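Local coordinates for 2,3-dihydroxybenzoate-AMP ligase (Bacillus subtilis, PDB 1MDB), which is an AMP-binding enzyme of the ANL clan, made of a large N-terminal part and a small C-terminal domain, with adenosine monophosphate and 2,3-dihydroxybenzoic acid bound in this model, at residues Asp262-Leu267 / Met284-Ala289; Asp288-Arg293 / Lys319-Cys324; Arg213-Cys218 / Leu247-Arg252; Val103-Ser108 / Ser112-Phe117. All coordinates share one frame; numbering follows the deposited sequence.

Interaction 1 (Asp262-Leu267 / Met284-Ala289); sequences DDAFPL and MVWMDA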
loop_
_atom_site.group_PDB
_atom_site.type_symbol
_atom_site.label_atom_id
_atom_site.label_comp_id
_atom_site.label_asym_id
_atom_site.label_seq_id
_atom_site.Cartn_x
_atom_site.Cartn_y
_atom_site.Cartn_z
ATOM N N ASP A 262 -4.625 -6.665 -19.359
ATOM C CA ASP A 262 -5.408 -7.743 -19.941
ATOM C C ASP A 262 -6.604 -8.093 -19.067
ATOM O O ASP A 262 -7.678 -8.395 -19.579
ATOM C CB ASP A 262 -4.543 -8.984 -20.157
ATOM C CG ASP A 262 -3.684 -8.877 -21.393
ATOM O OD1 ASP A 262 -4.246 -8.643 -22.481
ATOM O OD2 ASP A 262 -2.454 -9.027 -21.285
ATOM N N ASP A 263 -6.420 -8.041 -17.751
ATOM C CA ASP A 263 -7.505 -8.340 -16.830
ATOM C C ASP A 263 -8.326 -7.116 -16.443
ATOM O O ASP A 263 -9.552 -7.170 -16.426
ATOM C CB ASP A 263 -6.966 -9.001 -15.556
ATOM C CG ASP A 263 -6.570 -10.448 -15.773
ATOM O OD1 ASP A 263 -7.284 -11.143 -16.530
ATOM O OD2 ASP A 263 -5.561 -10.894 -15.180
ATOM N N ALA A 264 -7.642 -6.013 -16.144
ATOM C CA ALA A 264 -8.279 -4.772 -15.711
ATOM C C ALA A 264 -9.073 -3.971 -16.747
ATOM O O ALA A 264 -10.158 -3.476 -16.443
ATOM C CB ALA A 264 -7.231 -3.863 -15.069
ATOM N N PHE A 265 -8.533 -3.817 -17.952
ATOM C CA PHE A 265 -9.223 -3.039 -18.982
ATOM C C PHE A 265 -10.641 -3.526 -19.279
ATOM O O PHE A 265 -11.585 -2.745 -19.213
ATOM C CB PHE A 265 -8.373 -2.988 -20.260
ATOM C CG PHE A 265 -7.219 -2.013 -20.180
ATOM C CD1 PHE A 265 -6.718 -1.605 -18.943
ATOM C CD2 PHE A 265 -6.614 -1.528 -21.337
ATOM C CE1 PHE A 265 -5.634 -0.734 -18.854
ATOM C CE2 PHE A 265 -5.523 -0.652 -21.262
ATOM C CZ PHE A 265 -5.032 -0.257 -20.016
ATOM N N PRO A 266 -10.813 -4.820 -19.600
ATOM C CA PRO A 266 -12.170 -5.304 -19.884
ATOM C C PRO A 266 -13.096 -4.988 -18.710
ATOM O O PRO A 266 -14.240 -4.581 -18.893
ATOM C CB PRO A 266 -11.969 -6.805 -20.072
ATOM C CG PRO A 266 -10.575 -6.895 -20.616
ATOM C CD PRO A 266 -9.825 -5.900 -19.761
ATOM N N LEU A 267 -12.578 -5.163 -17.500
ATOM C CA LEU A 267 -13.334 -4.903 -16.278
ATOM C C LEU A 267 -13.726 -3.431 -16.169
ATOM O O LEU A 267 -14.805 -3.094 -15.698
ATOM C CB LEU A 267 -12.494 -5.305 -15.058
ATOM C CG LEU A 267 -12.830 -6.549 -14.225
ATOM C CD1 LEU A 267 -13.874 -7.424 -14.906
ATOM C CD2 LEU A 267 -11.544 -7.307 -13.962
ATOM N N MET A 284 3.198 2.752 -15.866
ATOM C CA MET A 284 3.892 2.747 -17.149
ATOM C C MET A 284 3.307 1.656 -18.060
ATOM O O MET A 284 3.058 1.884 -19.246
ATOM C CB MET A 284 5.386 2.494 -16.943
ATOM C CG MET A 284 6.038 3.434 -15.937
ATOM S SD MET A 284 5.766 5.183 -16.329
ATOM C CE MET A 284 6.758 5.999 -15.041
ATOM N N VAL A 285 3.096 0.465 -17.511
ATOM C CA VAL A 285 2.536 -0.626 -18.306
ATOM C C VAL A 285 1.132 -0.268 -18.792
ATOM O O VAL A 285 0.770 -0.556 -19.932
ATOM C CB VAL A 285 2.467 -1.948 -17.497
ATOM C CG1 VAL A 285 1.802 -3.045 -18.331
ATOM C CG2 VAL A 285 3.871 -2.392 -17.101
ATOM N N TRP A 286 0.346 0.366 -17.931
ATOM C CA TRP A 286 -1.016 0.745 -18.295
ATOM C C TRP A 286 -1.038 1.787 -19.403
ATOM O O TRP A 286 -1.877 1.717 -20.308
ATOM C CB TRP A 286 -1.769 1.266 -17.068
ATOM C CG TRP A 286 -2.379 0.168 -16.233
ATOM C CD1 TRP A 286 -1.796 -1.022 -15.884
ATOM C CD2 TRP A 286 -3.686 0.161 -15.645
ATOM N NE1 TRP A 286 -2.663 -1.766 -15.119
ATOM C CE2 TRP A 286 -3.828 -1.065 -14.957
ATOM C CE3 TRP A 286 -4.750 1.072 -15.630
ATOM C CZ2 TRP A 286 -4.997 -1.403 -14.263
ATOM C CZ3 TRP A 286 -5.913 0.737 -14.939
ATOM C CH2 TRP A 286 -6.024 -0.491 -14.265
ATOM N N MET A 287 -0.117 2.751 -19.333
ATOM C CA MET A 287 -0.045 3.787 -20.349
ATOM C C MET A 287 0.344 3.191 -21.697
ATOM O O MET A 287 -0.233 3.560 -22.715
ATOM C CB MET A 287 0.929 4.896 -19.931
ATOM C CG MET A 287 0.475 5.639 -18.677
ATOM S SD MET A 287 1.271 7.248 -18.439
ATOM C CE MET A 287 0.030 8.309 -19.099
ATOM N N ASP A 288 1.298 2.262 -21.716
ATOM C CA ASP A 288 1.674 1.635 -22.986
ATOM C C ASP A 288 0.464 0.894 -23.533
ATOM O O ASP A 288 0.090 1.046 -24.697
ATOM C CB ASP A 288 2.803 0.610 -22.816
ATOM C CG ASP A 288 4.153 1.250 -22.586
ATOM O OD1 ASP A 288 5.155 0.506 -22.563
ATOM O OD2 ASP A 288 4.218 2.487 -22.425
ATOM N N ALA A 289 -0.144 0.086 -22.674
ATOM C CA ALA A 289 -1.298 -0.708 -23.061
ATOM C C ALA A 289 -2.454 0.153 -23.557
ATOM O O ALA A 289 -3.068 -0.162 -24.572
ATOM C CB ALA A 289 -1.746 -1.567 -21.888
#
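An aromatic edge-to-face pair, Phe-265 against Trp-286, joins helices 261-271 and 280-292, which lie on either side of strand 275-278 in the chain and belong to successive crossovers of the large parallel-rich sheet. It illustrates how two large rings can bridge helices that stay well apart: the short segments approach to 11.4 Å between axes and cross at -61°. The Phe-265 ring drives its edge at the six-membered ring of Trp-286, with centroids 5.4 Å apart and planes at 85°, a T-shaped stack. CE1 of Phe-265 does the touching, 3.8 Å from Trp-286 CE3 and displaced toward the rim of the indole. The two side chains run past each other in opposite senses instead of meeting end on. The adjoining edge of the Phe-265 ring reaches the other helix itself: CZ sits 3.7 Å from the carbonyl O of Trp-286, which lies in the ring plane, and CE2 is 3.9 Å from Ala-289 CB. Ala-264 adds a snug methyl contact, its CB 3.4 Å from Trp-286 CZ2. The indole NE1 is satisfied by the carbonyl of Pro-259, just ahead of helix 261-271, which helps fix the ring's rotation, while Thr-276 and Leu-278 pack on Trp-286 from the sheet. No hydrogen bond crosses between the segments; cohesion probably comes from apolar burial and dispersion, aided by the slightly positive rim of Phe-265 facing both the indole pi cloud and a carbonyl oxygen.

Interaction 2 (Asp288-Arg293 / Lys319-Cys324); sequences DAASSR and KAVFGC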
loop_
_atom_site.group_PDB
_atom_site.type_symbol
_atom_site.label_atom_id
_atom_site.label_comp_id
_atom_site.label_asym_id
_atom_site.label_seq_id
_atom_site.Cartn_x
_atom_site.Cartn_y
_atom_site.Cartn_z
ATOM N N ASP A 288 1.298 2.262 -21.716
ATOM C CA ASP A 288 1.674 1.635 -22.986
ATOM C C ASP A 288 0.464 0.894 -23.533
ATOM O O ASP A 288 0.090 1.046 -24.697
ATOM C CB ASP A 288 2.803 0.610 -22.816
ATOM C CG ASP A 288 4.153 1.250 -22.586
ATOM O OD1 ASP A 288 5.155 0.506 -22.563
ATOM O OD2 ASP A 288 4.218 2.487 -22.425
ATOM N N ALA A 289 -0.144 0.086 -22.674
ATOM C CA ALA A 289 -1.298 -0.708 -23.061
ATOM C C ALA A 289 -2.454 0.153 -23.557
ATOM O O ALA A 289 -3.068 -0.162 -24.572
ATOM C CB ALA A 289 -1.746 -1.567 -21.888
ATOM N N ALA A 290 -2.740 1.245 -22.856
ATOM C CA ALA A 290 -3.848 2.111 -23.242
ATOM C C ALA A 290 -3.711 2.669 -24.656
ATOM O O ALA A 290 -4.684 3.153 -25.240
ATOM C CB ALA A 290 -3.993 3.250 -22.241
ATOM N N SER A 291 -2.504 2.599 -25.208
ATOM C CA SER A 291 -2.257 3.108 -26.547
ATOM C C SER A 291 -2.318 2.006 -27.600
ATOM O O SER A 291 -2.408 2.283 -28.791
ATOM C CB SER A 291 -0.895 3.808 -26.594
ATOM O OG SER A 291 -0.814 4.836 -25.613
ATOM N N SER A 292 -2.275 0.754 -27.166
ATOM C CA SER A 292 -2.329 -0.360 -28.105
ATOM C C SER A 292 -3.629 -1.152 -27.972
ATOM O O SER A 292 -4.003 -1.902 -28.874
ATOM C CB SER A 292 -1.142 -1.292 -27.879
ATOM O OG SER A 292 -1.218 -1.892 -26.600
ATOM N N ARG A 293 -4.310 -0.989 -26.841
ATOM C CA ARG A 293 -5.569 -1.688 -26.587
ATOM C C ARG A 293 -6.747 -0.862 -27.104
ATOM O O ARG A 293 -6.671 0.367 -27.170
ATOM C CB ARG A 293 -5.737 -1.937 -25.087
ATOM C CG ARG A 293 -4.638 -2.781 -24.448
ATOM C CD ARG A 293 -5.075 -4.229 -24.259
ATOM N NE ARG A 293 -6.338 -4.313 -23.531
ATOM C CZ ARG A 293 -6.937 -5.448 -23.184
ATOM N NH1 ARG A 293 -6.392 -6.616 -23.489
ATOM N NH2 ARG A 293 -8.096 -5.412 -22.541
ATOM N N LYS A 319 -3.685 12.701 -18.319
ATOM C CA LYS A 319 -4.828 13.406 -18.895
ATOM C C LYS A 319 -5.125 13.043 -20.346
ATOM O O LYS A 319 -6.283 12.892 -20.720
ATOM C CB LYS A 319 -4.614 14.913 -18.797
ATOM C CG LYS A 319 -5.743 15.735 -19.391
ATOM C CD LYS A 319 -5.451 17.226 -19.268
ATOM C CE LYS A 319 -5.318 17.645 -17.810
ATOM N NZ LYS A 319 -4.946 19.081 -17.670
ATOM N N ALA A 320 -4.078 12.903 -21.154
ATOM C CA ALA A 320 -4.230 12.575 -22.566
ATOM C C ALA A 320 -4.398 11.088 -22.872
ATOM O O ALA A 320 -5.139 10.729 -23.789
ATOM C CB ALA A 320 -3.041 13.125 -23.350
ATOM N N VAL A 321 -3.710 10.226 -22.127
ATOM C CA VAL A 321 -3.801 8.787 -22.373
ATOM C C VAL A 321 -5.071 8.155 -21.809
ATOM O O VAL A 321 -5.641 7.258 -22.428
ATOM C CB VAL A 321 -2.577 8.025 -21.798
ATOM C CG1 VAL A 321 -2.810 6.514 -21.888
ATOM C CG2 VAL A 321 -1.322 8.393 -22.578
ATOM N N PHE A 322 -5.511 8.617 -20.642
ATOM C CA PHE A 322 -6.711 8.070 -20.025
ATOM C C PHE A 322 -7.884 9.043 -20.006
ATOM O O PHE A 322 -9.015 8.646 -19.730
ATOM C CB PHE A 322 -6.423 7.616 -18.595
ATOM C CG PHE A 322 -5.426 6.499 -18.504
ATOM C CD1 PHE A 322 -4.081 6.769 -18.294
ATOM C CD2 PHE A 322 -5.835 5.174 -18.617
ATOM C CE1 PHE A 322 -3.157 5.736 -18.197
ATOM C CE2 PHE A 322 -4.918 4.137 -18.521
ATOM C CZ PHE A 322 -3.575 4.420 -18.308
ATOM N N GLY A 323 -7.615 10.312 -20.286
ATOM C CA GLY A 323 -8.674 11.304 -20.311
ATOM C C GLY A 323 -9.341 11.530 -18.974
ATOM O O GLY A 323 -10.504 11.928 -18.910
ATOM N N CYS A 324 -8.614 11.283 -17.896
ATOM C CA CYS A 324 -9.175 11.469 -16.571
ATOM C C CYS A 324 -8.218 12.238 -15.677
ATOM O O CYS A 324 -7.122 12.595 -16.090
ATOM C CB CYS A 324 -9.491 10.110 -15.943
ATOM S SG CYS A 324 -8.060 9.023 -15.732
#
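Ala-290 meets Val-321 and Phe-322 in a wholly apolar contact, an example of a small methyl fitted against two larger side chains. Its CB points at helix 318-321 and comes within 3.5 Å of Val-321 CG1, closer than usual for two carbons, and within 3.9 Å of Phe-322 CE2, which it approaches obliquely. Val-321 CG1 stands anti to its own backbone N (chi1 172°), and this same methyl also rests over one face of the neighbouring Phe-322 ring, offset toward the rim, so that one branch serves both the helix across and the ring beside it.

No hydrogen bond crosses the contact. Within 288-293 the carbonyl O of Ala-289 takes three donors: Arg-293 N at 2.7 Å, Ser-292 N at 2.9 Å and Ser-292 OG at 3.2 Å, the hydroxyl tilted 25° out of the carbonyl plane. Three donors on one oxygen hold the backbone of 289-293 closely together.

Among the surrounding elements, Phe-322 also touches Met-287 and Trp-286 of helix 280-292 and packs on Leu-303 of strand 302-306, while Arg-293 packs against Phe-265 and Pro-266 of helix 261-271.

Interaction 3 (Arg213-Cys218 / Leu247-Arg252); sequences RSVEVC and LYAGGR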
loop_
_atom_site.group_PDB
_atom_site.type_symbol
_atom_site.label_atom_id
_atom_site.label_comp_id
_atom_site.label_asym_id
_atom_site.label_seq_id
_atom_site.Cartn_x
_atom_site.Cartn_y
_atom_site.Cartn_z
ATOM N N ARG A 213 -11.669 10.513 5.863
ATOM C CA ARG A 213 -10.970 11.617 5.216
ATOM C C ARG A 213 -10.651 11.275 3.762
ATOM O O ARG A 213 -10.796 12.119 2.879
ATOM C CB ARG A 213 -9.689 11.957 5.976
ATOM C CG ARG A 213 -9.874 12.961 7.105
ATOM C CD ARG A 213 -9.783 14.408 6.602
ATOM N NE ARG A 213 -10.991 14.869 5.920
ATOM C CZ ARG A 213 -11.008 15.836 5.008
ATOM N NH1 ARG A 213 -9.880 16.442 4.662
ATOM N NH2 ARG A 213 -12.151 16.203 4.441
ATOM N N SER A 214 -10.232 10.036 3.510
ATOM C CA SER A 214 -9.918 9.613 2.148
ATOM C C SER A 214 -11.176 9.687 1.288
ATOM O O SER A 214 -11.112 10.049 0.123
ATOM C CB SER A 214 -9.371 8.182 2.142
ATOM O OG SER A 214 -8.187 8.085 2.917
ATOM N N VAL A 215 -12.316 9.322 1.865
ATOM C CA VAL A 215 -13.583 9.373 1.150
ATOM C C VAL A 215 -13.893 10.822 0.740
ATOM O O VAL A 215 -14.200 11.111 -0.424
ATOM C CB VAL A 215 -14.739 8.831 2.029
ATOM C CG1 VAL A 215 -16.078 9.278 1.459
ATOM C CG2 VAL A 215 -14.685 7.303 2.080
ATOM N N GLU A 216 -13.807 11.725 1.702
ATOM C CA GLU A 216 -14.070 13.132 1.442
ATOM C C GLU A 216 -13.067 13.715 0.447
ATOM O O GLU A 216 -13.460 14.326 -0.546
ATOM C CB GLU A 216 -14.045 13.907 2.757
ATOM C CG GLU A 216 -15.181 13.515 3.691
ATOM C CD GLU A 216 -15.002 14.050 5.092
ATOM O OE1 GLU A 216 -15.930 13.896 5.910
ATOM O OE2 GLU A 216 -13.930 14.620 5.384
ATOM N N VAL A 217 -11.776 13.508 0.692
ATOM C CA VAL A 217 -10.751 14.024 -0.217
ATOM C C VAL A 217 -10.830 13.415 -1.621
ATOM O O VAL A 217 -10.469 14.063 -2.595
ATOM C CB VAL A 217 -9.321 13.773 0.325
ATOM C CG1 VAL A 217 -8.288 14.271 -0.678
ATOM C CG2 VAL A 217 -9.133 14.478 1.645
ATOM N N CYS A 218 -11.308 12.178 -1.730
ATOM C CA CYS A 218 -11.385 11.521 -3.032
ATOM C C CYS A 218 -12.777 11.536 -3.689
ATOM O O CYS A 218 -12.980 10.950 -4.750
ATOM C CB CYS A 218 -10.866 10.078 -2.907
ATOM S SG CYS A 218 -9.105 9.971 -2.414
ATOM N N LEU A 247 -16.443 1.034 0.658
ATOM C CA LEU A 247 -17.566 0.440 1.375
ATOM C C LEU A 247 -18.065 1.466 2.382
ATOM O O LEU A 247 -19.242 1.501 2.712
ATOM C CB LEU A 247 -17.146 -0.831 2.127
ATOM C CG LEU A 247 -16.526 -2.019 1.386
ATOM C CD1 LEU A 247 -16.305 -3.142 2.386
ATOM C CD2 LEU A 247 -17.416 -2.493 0.255
ATOM N N TYR A 248 -17.153 2.304 2.867
ATOM C CA TYR A 248 -17.515 3.335 3.829
ATOM C C TYR A 248 -18.510 4.292 3.183
ATOM O O TYR A 248 -19.472 4.726 3.817
ATOM C CB TYR A 248 -16.274 4.124 4.263
ATOM C CG TYR A 248 -16.557 5.211 5.290
ATOM C CD1 TYR A 248 -16.338 4.990 6.653
ATOM C CD2 TYR A 248 -17.064 6.453 4.898
ATOM C CE1 TYR A 248 -16.617 5.975 7.597
ATOM C CE2 TYR A 248 -17.344 7.448 5.831
ATOM C CZ TYR A 248 -17.116 7.205 7.178
ATOM O OH TYR A 248 -17.360 8.202 8.099
ATOM N N ALA A 249 -18.263 4.612 1.918
ATOM C CA ALA A 249 -19.096 5.549 1.171
ATOM C C ALA A 249 -20.298 4.932 0.473
ATOM O O ALA A 249 -21.052 5.640 -0.187
ATOM C CB ALA A 249 -18.239 6.298 0.145
ATOM N N GLY A 250 -20.460 3.619 0.595
ATOM C CA GLY A 250 -21.586 2.953 -0.032
ATOM C C GLY A 250 -21.412 2.694 -1.512
ATOM O O GLY A 250 -22.386 2.447 -2.220
ATOM N N GLY A 251 -20.174 2.746 -1.991
ATOM C CA GLY A 251 -19.921 2.496 -3.399
ATOM C C GLY A 251 -19.823 1.018 -3.710
ATOM O O GLY A 251 -20.290 0.179 -2.938
ATOM N N ARG A 252 -19.202 0.687 -4.837
ATOM C CA ARG A 252 -19.068 -0.702 -5.250
ATOM C C ARG A 252 -17.643 -1.028 -5.662
ATOM O O ARG A 252 -17.024 -0.281 -6.406
ATOM C CB ARG A 252 -20.025 -0.999 -6.411
ATOM C CG ARG A 252 -19.849 -2.366 -7.045
ATOM C CD ARG A 252 -21.031 -2.700 -7.957
ATOM N NE ARG A 252 -21.065 -1.899 -9.181
ATOM C CZ ARG A 252 -20.574 -2.315 -10.344
ATOM N NH1 ARG A 252 -20.025 -3.513 -10.431
ATOM N NH2 ARG A 252 -20.630 -1.541 -11.420
#
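A Schellman motif closes helix 242-248, with Gly-250 at positive phi, and the turn it ends sets Tyr-248 and Ala-249 against Val-215 of helix 204-218. Here a single branched residue serves two neighbours. Val-215 CG1 lies 3.9 Å from Ala-249 CB, while CG2 lies 3.8 Å from Tyr-248 CD2, reaching the ring obliquely, and 4.2 Å from Ala-249 CB too. The valine torsion sets this: chi1 of 163° puts CG1 anti to the backbone N and CG2 beside that nitrogen, anti to the carbonyl carbon. The valine and tyrosine side chains cross at about a right angle, and Tyr-248 also lies against Ile-208 and Lys-212 of helix 204-218. Arg-34 joins it from outside the two segments, through a cation-pi interaction with the ring and a hydrogen bond from NE to the Tyr-248 carbonyl.

One turn of helix 204-218 carries its own salt bridge. Arg-213 grips Glu-216 side-on, NE at 3.0 Å and NH2 at 2.6 Å from OE2, with this oxygen almost exactly in the guanidinium plane; NH1 turns to the carbonyl of Met-357. Two donors on one carboxylate oxygen probably draw its negative charge toward that atom. The chemistry is thus divided: the Arg-213 to Glu-216 salt bridge stays within one turn, while Val-215 offers Tyr-248 and Ala-249 only methyl groups, a contact resting on shape and dispersion, without directional bonds.

Interaction 4 (Val103-Ser108 / Ser112-Phe117); sequences VFALPS and SEITYF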
loop_
_atom_site.group_PDB
_atom_site.type_symbol
_atom_site.label_atom_id
_atom_site.label_comp_id
_atom_site.label_asym_id
_atom_site.label_seq_id
_atom_site.Cartn_x
_atom_site.Cartn_y
_atom_site.Cartn_z
ATOM N N VAL A 103 -3.863 -10.108 10.405
ATOM C CA VAL A 103 -2.498 -9.653 10.192
ATOM C C VAL A 103 -2.487 -9.764 8.672
ATOM O O VAL A 103 -2.695 -10.850 8.119
ATOM C CB VAL A 103 -1.465 -10.597 10.842
ATOM C CG1 VAL A 103 -0.060 -10.149 10.496
ATOM C CG2 VAL A 103 -1.655 -10.593 12.355
ATOM N N PHE A 104 -2.281 -8.635 8.006
ATOM C CA PHE A 104 -2.343 -8.557 6.552
ATOM C C PHE A 104 -1.138 -8.934 5.709
ATOM O O PHE A 104 -0.342 -8.073 5.318
ATOM C CB PHE A 104 -2.832 -7.153 6.143
ATOM C CG PHE A 104 -4.284 -6.899 6.472
ATOM C CD1 PHE A 104 -4.651 -5.901 7.376
ATOM C CD2 PHE A 104 -5.289 -7.666 5.887
ATOM C CE1 PHE A 104 -5.995 -5.676 7.694
ATOM C CE2 PHE A 104 -6.638 -7.446 6.200
ATOM C CZ PHE A 104 -6.989 -6.453 7.103
ATOM N N ALA A 105 -1.029 -10.225 5.406
ATOM C CA ALA A 105 0.051 -10.729 4.566
ATOM C C ALA A 105 -0.331 -10.455 3.111
ATOM O O ALA A 105 -1.476 -10.139 2.815
ATOM C CB ALA A 105 0.244 -12.229 4.792
ATOM N N LEU A 106 0.637 -10.566 2.212
ATOM C CA LEU A 106 0.410 -10.334 0.789
ATOM C C LEU A 106 0.540 -11.657 0.025
ATOM O O LEU A 106 1.238 -12.572 0.455
ATOM C CB LEU A 106 1.430 -9.310 0.251
ATOM C CG LEU A 106 1.009 -7.827 0.151
ATOM C CD1 LEU A 106 0.219 -7.410 1.369
ATOM C CD2 LEU A 106 2.244 -6.934 -0.030
ATOM N N PRO A 107 -0.132 -11.765 -1.128
ATOM C CA PRO A 107 -0.103 -12.968 -1.962
ATOM C C PRO A 107 1.293 -13.470 -2.315
ATOM O O PRO A 107 1.487 -14.663 -2.557
ATOM C CB PRO A 107 -0.887 -12.538 -3.198
ATOM C CG PRO A 107 -1.912 -11.608 -2.611
ATOM C CD PRO A 107 -1.066 -10.768 -1.683
ATOM N N SER A 108 2.263 -12.559 -2.329
ATOM C CA SER A 108 3.631 -12.906 -2.684
ATOM C C SER A 108 4.466 -13.439 -1.524
ATOM O O SER A 108 5.577 -13.920 -1.729
ATOM C CB SER A 108 4.332 -11.679 -3.264
ATOM O OG SER A 108 4.368 -10.654 -2.288
ATOM N N SER A 112 9.115 -18.180 4.673
ATOM C CA SER A 112 9.981 -17.408 5.547
ATOM C C SER A 112 9.227 -16.232 6.180
ATOM O O SER A 112 9.265 -16.057 7.399
ATOM C CB SER A 112 11.197 -16.905 4.776
ATOM O OG SER A 112 12.320 -16.831 5.634
ATOM N N GLU A 113 8.540 -15.430 5.369
ATOM C CA GLU A 113 7.793 -14.302 5.918
ATOM C C GLU A 113 6.555 -14.766 6.694
ATOM O O GLU A 113 6.286 -14.267 7.781
ATOM C CB GLU A 113 7.365 -13.337 4.811
ATOM C CG GLU A 113 8.525 -12.707 4.068
ATOM C CD GLU A 113 8.595 -13.164 2.634
ATOM O OE1 GLU A 113 8.419 -14.378 2.377
ATOM O OE2 GLU A 113 8.832 -12.305 1.766
ATOM N N ILE A 114 5.809 -15.726 6.146
ATOM C CA ILE A 114 4.607 -16.209 6.831
ATOM C C ILE A 114 4.945 -16.839 8.187
ATOM O O ILE A 114 4.302 -16.540 9.199
ATOM C CB ILE A 114 3.821 -17.228 5.971
ATOM C CG1 ILE A 114 3.350 -16.559 4.675
ATOM C CG2 ILE A 114 2.609 -17.743 6.744
ATOM C CD1 ILE A 114 2.537 -15.269 4.883
ATOM N N THR A 115 5.953 -17.706 8.212
ATOM C CA THR A 115 6.366 -18.337 9.465
ATOM C C THR A 115 6.689 -17.252 10.500
ATOM O O THR A 115 6.353 -17.372 11.675
ATOM C CB THR A 115 7.602 -19.247 9.246
ATOM O OG1 THR A 115 7.252 -20.293 8.338
ATOM C CG2 THR A 115 8.063 -19.876 10.558
ATOM N N TYR A 116 7.335 -16.185 10.048
ATOM C CA TYR A 116 7.682 -15.077 10.924
ATOM C C TYR A 116 6.415 -14.414 11.469
ATOM O O TYR A 116 6.258 -14.248 12.683
ATOM C CB TYR A 116 8.516 -14.061 10.152
ATOM C CG TYR A 116 8.741 -12.767 10.899
ATOM C CD1 TYR A 116 9.462 -12.746 12.089
ATOM C CD2 TYR A 116 8.222 -11.569 10.419
ATOM C CE1 TYR A 116 9.660 -11.562 12.782
ATOM C CE2 TYR A 116 8.415 -10.378 11.102
ATOM C CZ TYR A 116 9.132 -10.382 12.283
ATOM O OH TYR A 116 9.315 -9.211 12.979
ATOM N N PHE A 117 5.505 -14.040 10.569
ATOM C CA PHE A 117 4.250 -13.409 10.977
ATOM C C PHE A 117 3.478 -14.272 11.984
ATOM O O PHE A 117 2.904 -13.753 12.944
ATOM C CB PHE A 117 3.350 -13.163 9.753
ATOM C CG PHE A 117 3.968 -12.282 8.691
ATOM C CD1 PHE A 117 3.482 -12.311 7.386
ATOM C CD2 PHE A 117 5.017 -11.420 8.989
ATOM C CE1 PHE A 117 4.034 -11.494 6.391
ATOM C CE2 PHE A 117 5.574 -10.602 8.003
ATOM C CZ PHE A 117 5.082 -10.640 6.702
#
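Ala-105, just past strand 101-104, receives Ile-114 and Phe-117 of helix 111-120 in a buried contact within a beta-alpha-beta crossover. Strands 101-104 and 125-132 both pair in parallel with strand 77-80, which lies between them, and the helix makes the connection; the contact shows how one alanine can seat such a helix soon after it starts. Along the helix, Glu-113 comes first: its OE1 accepts from the backbone N of Arg-110, tying the first turn together. Ile-114 follows, its CG1 arm beside the backbone N (chi1 -62°) and folded so that the tip, CD1, reaches Ala-105 CB at 3.8 Å. The Ile-114 side chain also touches Gln-81, Tyr-126 of strand 125-132 and Val-144 of helix 137-147. Three residues on, Phe-117 brings its ring to the same methyl: CD1 is 4.1 Å and CE1 4.2 Å from Ala-105 CB, an oblique approach. His-109 meets this ring edge-to-face, and Leu-189 of strand 184-189 also touches it. Within the helix the phenyl lies close to the turn before it: the Glu-113 carbonyl O stands 3.2 Å above the plane of the Phe-117 ring, offset toward the rim.

How the interactions relate
Interactions 1 and 2 form one continuous region, their centres 9 Å apart, because both use helix 280-292 and share Asp-288 and Ala-289. A packing contact and a salt bridge also join them: Met-287 CG lies 3.7 Å from Phe-322 CE1, and Asp-262 OD1 is 3.1 Å from Arg-293 NH1. Interaction 3 stands apart, its centre 24 Å from that of interaction 1, and interaction 4 lies across the chain's centre from interaction 2, 35 Å between centres. Interactions 3 and 4 lie at a distance from the ligands: the side chain of Val-215 is about 13 Å from 2,3-dihydroxybenzoic acid, and that of Phe-117 about 12 Å from adenosine monophosphate.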